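Local coordinates for mucus binding protein (Lactobacillus reuteri, PDB 3I57) that is a cell-wall-anchored surface protein that probably binds mucus, and whose type 2 repeat, the part given here, also binds immunoglobulins, at residues 77-82 and 123-128; 84-89 and 130-135. All coordinates share one frame; numbering follows the deposited sequence.

Interaction 1. Residues 77-82 and 123-128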
loop_
_atom_site.group_PDB
_atom_site.type_symbol
_atom_site.label_atom_id
_atom_site.label_comp_id
_atom_site.label_asym_id
_atom_site.label_seq_id
_atom_site.Cartn_x
_atom_site.Cartn_y
_atom_site.Cartn_z
ATOM N N ARG A 77 -1.050 4.496 -11.380
ATOM C CA ARG A 77 -1.053 4.753 -9.942
ATOM C C ARG A 77 -1.811 6.015 -9.593
ATOM O O ARG A 77 -1.907 6.939 -10.406
ATOM C CB ARG A 77 0.382 4.828 -9.416
ATOM C CG ARG A 77 1.081 3.455 -9.454
ATOM C CD ARG A 77 2.543 3.480 -9.024
ATOM N NE ARG A 77 3.037 2.108 -8.935
ATOM C CZ ARG A 77 3.492 1.422 -9.982
ATOM N NH1 ARG A 77 3.532 1.994 -11.176
ATOM N NH2 ARG A 77 3.899 0.172 -9.826
ATOM N N GLU A 78 -2.350 6.047 -8.382
ATOM C CA GLU A 78 -3.037 7.227 -7.883
ATOM C C GLU A 78 -2.750 7.372 -6.390
ATOM O O GLU A 78 -2.707 6.393 -5.647
ATOM C CB GLU A 78 -4.543 7.130 -8.132
ATOM C CG GLU A 78 -5.182 5.856 -7.578
ATOM C CD GLU A 78 -6.694 5.788 -7.813
ATOM O OE1 GLU A 78 -7.092 5.453 -8.954
ATOM O OE2 GLU A 78 -7.474 6.057 -6.856
ATOM N N ASN A 79 -2.535 8.603 -5.957
ATOM C CA ASN A 79 -2.310 8.834 -4.546
ATOM C C ASN A 79 -3.608 8.632 -3.777
ATOM O O ASN A 79 -4.674 9.113 -4.192
ATOM C CB ASN A 79 -1.820 10.262 -4.301
ATOM C CG ASN A 79 -0.585 10.607 -5.092
ATOM O OD1 ASN A 79 0.353 9.830 -5.170
ATOM N ND2 ASN A 79 -0.566 11.817 -5.657
ATOM N N VAL A 80 -3.529 7.932 -2.653
ATOM C CA VAL A 80 -4.710 7.713 -1.818
ATOM C C VAL A 80 -4.516 8.186 -0.372
ATOM O O VAL A 80 -3.390 8.370 0.101
ATOM C CB VAL A 80 -5.185 6.208 -1.819
ATOM C CG1 VAL A 80 -5.555 5.743 -3.220
ATOM C CG2 VAL A 80 -4.097 5.278 -1.217
ATOM N N ASP A 81 -5.640 8.386 0.312
ATOM C CA ASP A 81 -5.662 8.868 1.679
ATOM C C ASP A 81 -5.454 7.679 2.641
ATOM O O ASP A 81 -5.532 6.527 2.238
ATOM C CB ASP A 81 -6.995 9.592 1.943
ATOM C CG ASP A 81 -7.177 10.857 1.061
ATOM O OD1 ASP A 81 -6.165 11.408 0.567
ATOM O OD2 ASP A 81 -8.326 11.323 0.849
ATOM N N PRO A 82 -5.182 7.964 3.922
ATOM C CA PRO A 82 -4.941 6.925 4.908
ATOM C C PRO A 82 -6.123 5.964 5.110
ATOM O O PRO A 82 -5.942 4.914 5.688
ATOM C CB PRO A 82 -4.679 7.724 6.196
ATOM C CG PRO A 82 -4.027 9.017 5.682
ATOM C CD PRO A 82 -4.940 9.311 4.473
ATOM N N ASN A 123 -0.216 8.220 4.173
ATOM C CA ASN A 123 -0.786 8.212 2.837
ATOM C C ASN A 123 -0.100 7.153 2.028
ATOM O O ASN A 123 0.909 6.629 2.437
ATOM C CB ASN A 123 -0.625 9.571 2.160
ATOM C CG ASN A 123 -1.617 10.559 2.698
ATOM O OD1 ASN A 123 -2.549 10.982 2.002
ATOM N ND2 ASN A 123 -1.483 10.864 3.960
ATOM N N GLY A 124 -0.659 6.844 0.878
ATOM C CA GLY A 124 -0.053 5.831 0.031
ATOM C C GLY A 124 -0.351 6.088 -1.437
ATOM O O GLY A 124 -0.975 7.083 -1.808
ATOM N N VAL A 125 0.161 5.183 -2.269
ATOM C CA VAL A 125 -0.056 5.241 -3.697
ATOM C C VAL A 125 -0.608 3.879 -4.111
ATOM O O VAL A 125 0.047 2.836 -3.913
ATOM C CB VAL A 125 1.252 5.412 -4.406
ATOM C CG1 VAL A 125 1.056 5.256 -5.911
ATOM C CG2 VAL A 125 1.896 6.777 -4.039
ATOM N N LEU A 126 -1.795 3.909 -4.706
ATOM C CA LEU A 126 -2.502 2.708 -5.091
ATOM C C LEU A 126 -2.068 2.330 -6.500
ATOM O O LEU A 126 -1.957 3.180 -7.379
ATOM C CB LEU A 126 -4.008 2.947 -5.061
ATOM C CG LEU A 126 -4.851 1.897 -5.754
ATOM C CD1 LEU A 126 -4.854 0.602 -4.950
ATOM C CD2 LEU A 126 -6.268 2.475 -5.984
ATOM N N ASP A 127 -1.762 1.052 -6.669
ATOM C CA ASP A 127 -1.456 0.482 -7.976
ATOM C C ASP A 127 -2.773 -0.068 -8.496
ATOM O O ASP A 127 -3.316 -1.011 -7.937
ATOM C CB ASP A 127 -0.434 -0.634 -7.763
ATOM C CG ASP A 127 -0.041 -1.363 -9.068
ATOM O OD1 ASP A 127 -0.885 -1.478 -9.969
ATOM O OD2 ASP A 127 1.104 -1.854 -9.156
ATOM N N ASP A 128 -3.294 0.554 -9.547
ATOM C CA ASP A 128 -4.570 0.182 -10.099
ATOM C C ASP A 128 -4.595 -1.227 -10.693
ATOM O O ASP A 128 -5.679 -1.804 -10.830
ATOM C CB ASP A 128 -4.989 1.191 -11.162
ATOM C CG ASP A 128 -5.575 2.464 -10.586
ATOM O OD1 ASP A 128 -5.970 2.520 -9.388
ATOM O OD2 ASP A 128 -5.658 3.422 -11.382
HETATM O O HOH W 1 3.480 -0.595 -7.087
#
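Three partners grip Asp-127 OD2: a hydrogen bond with His-75 ND1, a salt bridge with Arg-77 NH2 (3.5 Å) and a weak bond from a water that also accepts from Arg-77 NH2. Asp-127 OD1 takes the backbone N-H groups of Val-129 and Thr-130, so both carboxylate oxygens are engaged. The carboxylate lies over one face of the Arg-77 guanidinium, the two planes 60° apart. OD2 is well out of the guanidinium plane, so no N-H points at it and the attraction is one of charge alone; the stronger partner of NH2 is Glu-12, by a salt bridge. Extended from CG to NE, the Arg-77 chain passes obliquely over Val-125, with CB 3.6 Å from Val-125 CG1.

Behind these side chains the backbones run antiparallel. Glu-78 and Leu-126 exchange two hydrogen bonds in the carbonyl planes, the shorter from Leu-126 N to Glu-78 O (2.8 Å). Val-80 and Gly-124 repeat the pattern, Val-80 N reaching Gly-124 O nearly straight (172°) but from above the carbonyl plane.

On the face opposite Arg-77, Val-80 CG1 packs on Leu-126 CB at 3.7 Å, and both side chains touch Val-133 of the neighbouring strand. Glu-78, its CG in the crowded position between backbone N and carbonyl carbon, lies alongside Leu-126, with CD 3.8 Å from CD2. Glu-78 OE1 meets Asp-128 OD1 at 3.2 Å, two acceptors with carboxylate planes nearly perpendicular, which may raise the pKa of one acid. An alanine in place of Glu-78 would lose the chain beyond CB and probably leave Leu-126 CD2 less covered on that side. The arrangement is an antiparallel pair of alternating hydrogen-bonded and non-hydrogen-bonded residues, in which strand 67-80, leaving the N-terminal beta-grasp unit, meets strand 112-127 of the Muc B2-like part.

Interaction 2. Residues 84-89 and 130-135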
loop_
_atom_site.group_PDB
_atom_site.type_symbol
_atom_site.label_atom_id
_atom_site.label_comp_id
_atom_site.label_asym_id
_atom_site.label_seq_id
_atom_site.Cartn_x
_atom_site.Cartn_y
_atom_site.Cartn_z
ATOM N N HIS A 84 -7.798 4.496 2.808
ATOM C CA HIS A 84 -8.037 3.663 1.630
ATOM C C HIS A 84 -7.689 2.204 1.914
ATOM O O HIS A 84 -6.742 1.918 2.650
ATOM C CB HIS A 84 -7.265 4.200 0.430
ATOM C CG HIS A 84 -7.748 3.658 -0.883
ATOM N ND1 HIS A 84 -8.431 4.423 -1.805
ATOM C CD2 HIS A 84 -7.644 2.424 -1.420
ATOM C CE1 HIS A 84 -8.720 3.682 -2.865
ATOM N NE2 HIS A 84 -8.248 2.466 -2.659
ATOM N N SER A 85 -8.465 1.281 1.352
ATOM C CA SER A 85 -8.171 -0.138 1.534
ATOM C C SER A 85 -7.087 -0.571 0.543
ATOM O O SER A 85 -6.796 0.138 -0.427
ATOM C CB SER A 85 -9.424 -1.000 1.361
ATOM O OG SER A 85 -9.952 -0.849 0.053
ATOM N N SER A 86 -6.477 -1.710 0.828
ATOM C CA SER A 86 -5.456 -2.304 -0.020
ATOM C C SER A 86 -5.674 -3.805 -0.138
ATOM O O SER A 86 -5.995 -4.500 0.835
ATOM C CB SER A 86 -4.069 -2.031 0.565
ATOM O OG SER A 86 -3.051 -2.664 -0.204
ATOM N N ALA A 87 -5.477 -4.303 -1.346
ATOM C CA ALA A 87 -5.754 -5.680 -1.654
ATOM C C ALA A 87 -4.878 -6.652 -0.852
ATOM O O ALA A 87 -5.239 -7.820 -0.700
ATOM C CB ALA A 87 -5.592 -5.905 -3.177
ATOM N N ASP A 88 -3.728 -6.192 -0.353
ATOM C CA ASP A 88 -2.880 -7.038 0.492
ATOM C C ASP A 88 -3.205 -6.888 1.979
ATOM O O ASP A 88 -2.462 -7.380 2.829
ATOM C CB ASP A 88 -1.382 -6.810 0.223
ATOM C CG ASP A 88 -0.906 -5.428 0.634
ATOM O OD1 ASP A 88 -1.757 -4.581 1.029
ATOM O OD2 ASP A 88 0.321 -5.185 0.540
ATOM N N GLY A 89 -4.309 -6.206 2.272
ATOM C CA GLY A 89 -4.813 -6.016 3.658
ATOM C C GLY A 89 -4.031 -5.050 4.547
ATOM O O GLY A 89 -4.343 -4.901 5.726
ATOM N N THR A 130 -2.885 -4.029 -9.462
ATOM C CA THR A 130 -2.872 -5.014 -8.387
ATOM C C THR A 130 -3.895 -4.729 -7.274
ATOM O O THR A 130 -4.241 -5.640 -6.514
ATOM C CB THR A 130 -1.487 -5.133 -7.759
ATOM O OG1 THR A 130 -1.151 -3.884 -7.146
ATOM C CG2 THR A 130 -0.425 -5.467 -8.842
ATOM N N GLY A 131 -4.390 -3.499 -7.169
ATOM C CA GLY A 131 -5.225 -3.120 -6.015
ATOM C C GLY A 131 -4.486 -2.888 -4.703
ATOM O O GLY A 131 -5.097 -2.592 -3.668
ATOM N N ILE A 132 -3.170 -2.973 -4.750
ATOM C CA ILE A 132 -2.320 -2.831 -3.566
ATOM C C ILE A 132 -1.855 -1.394 -3.388
ATOM O O ILE A 132 -1.408 -0.734 -4.349
ATOM C CB ILE A 132 -1.088 -3.750 -3.655
ATOM C CG1 ILE A 132 -1.528 -5.205 -3.876
ATOM C CG2 ILE A 132 -0.139 -3.581 -2.413
ATOM C CD1 ILE A 132 -0.342 -6.189 -4.183
ATOM N N VAL A 133 -1.963 -0.896 -2.152
ATOM C CA VAL A 133 -1.431 0.419 -1.853
ATOM C C VAL A 133 -0.007 0.269 -1.335
ATOM O O VAL A 133 0.235 -0.496 -0.400
ATOM C CB VAL A 133 -2.247 1.098 -0.733
ATOM C CG1 VAL A 133 -1.629 2.444 -0.371
ATOM C CG2 VAL A 133 -3.704 1.320 -1.195
ATOM N N ALA A 134 0.928 0.998 -1.939
ATOM C CA ALA A 134 2.250 1.191 -1.370
ATOM C C ALA A 134 2.158 2.330 -0.380
ATOM O O ALA A 134 2.049 3.496 -0.773
ATOM C CB ALA A 134 3.259 1.526 -2.470
ATOM N N TRP A 135 2.220 2.000 0.911
ATOM C CA TRP A 135 2.053 3.021 1.946
ATOM C C TRP A 135 3.339 3.793 2.169
ATOM O O TRP A 135 4.401 3.198 2.216
ATOM C CB TRP A 135 1.596 2.380 3.265
ATOM C CG TRP A 135 0.211 1.794 3.138
ATOM C CD1 TRP A 135 -0.133 0.459 3.076
ATOM C CD2 TRP A 135 -1.015 2.529 3.016
ATOM N NE1 TRP A 135 -1.486 0.337 2.929
ATOM C CE2 TRP A 135 -2.054 1.585 2.880
ATOM C CE3 TRP A 135 -1.332 3.898 3.005
ATOM C CZ2 TRP A 135 -3.391 1.960 2.768
ATOM C CZ3 TRP A 135 -2.651 4.271 2.881
ATOM C CH2 TRP A 135 -3.668 3.304 2.751
HETATM O O HOH W 2 1.133 -2.790 0.885
#
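A type I beta turn, Ser-86 to Gly-89, closed by Gly-89 N to Ser-86 O, lies against 130-135, which ends in strand 133-135, and its side chains turn onto that segment at different angles. The hydroxyl of Ser-86, anti to the backbone N (chi1 177°), carries the polar part of the contact. OG accepts the N-H of Val-133 at 2.8 Å, almost straight at 170°, and donates to Asp-88 OD1, which it meets from above the carboxylate plane. Thr-90 OG1 also bonds to Asp-88 OD1, so OD1 takes two hydroxyls and the carboxylate is held against the turn. The Asp-88 side chain crosses that of Ile-132 at about a right angle, OD2 3.4 Å from Ile-132 CG2.

One residue on from Ser-86, Ala-87 N bonds to Gly-131 O at 2.9 Å, from well above the carbonyl plane, while the Ala-87 methyl sits against the Gly-131 carbonyl. Gly-131 has a positive phi, and a side chain there would run into Ala-87 CB and also jam against Thr-130 O. Thr-130 OG1 accepts from Ile-132 N, an ST turn that shapes this approach to the strand.

Farther along, Val-133 points its two methyls to different neighbours. CG1 stands 3.3 Å above the centre of one face of the Trp-135 indole, and CG2 lies 3.4 Å from Ser-85 O, with the His-84 ring crossing obliquely beside it. The indole meets the loop edge-on: His-84 O lies in the ring plane, 3.4 Å from CZ2. At the other end, a single water donates to both Asp-88 OD2 and Val-133 O, tying the turn's carboxylate to the strand backbone.

How the interactions relate
Interactions 1 and 2 have centres 8 Å apart near the middle of this elongated chain, far from the calcium site at one end. Their segments alternate in sequence: 77-82, 84-89, 123-128, 130-135. Strands 112-127 and 133-135 follow each other and are antiparallel neighbours in one mixed sheet, so strand 112-127 of interaction 1 pairs directly with the strand of interaction 2, with probable hydrogen bonds Val-125 O to Ala-134 N and Asp-127 N to Ile-132 O. Strand 67-80 pairs with the far side of 112-127, and the loop after it turns back onto 130-135. Interaction 1 thus joins strand 67-80 to the Muc B2-like part by sheet pairing; interaction 2 folds the following loop over the adjacent strand.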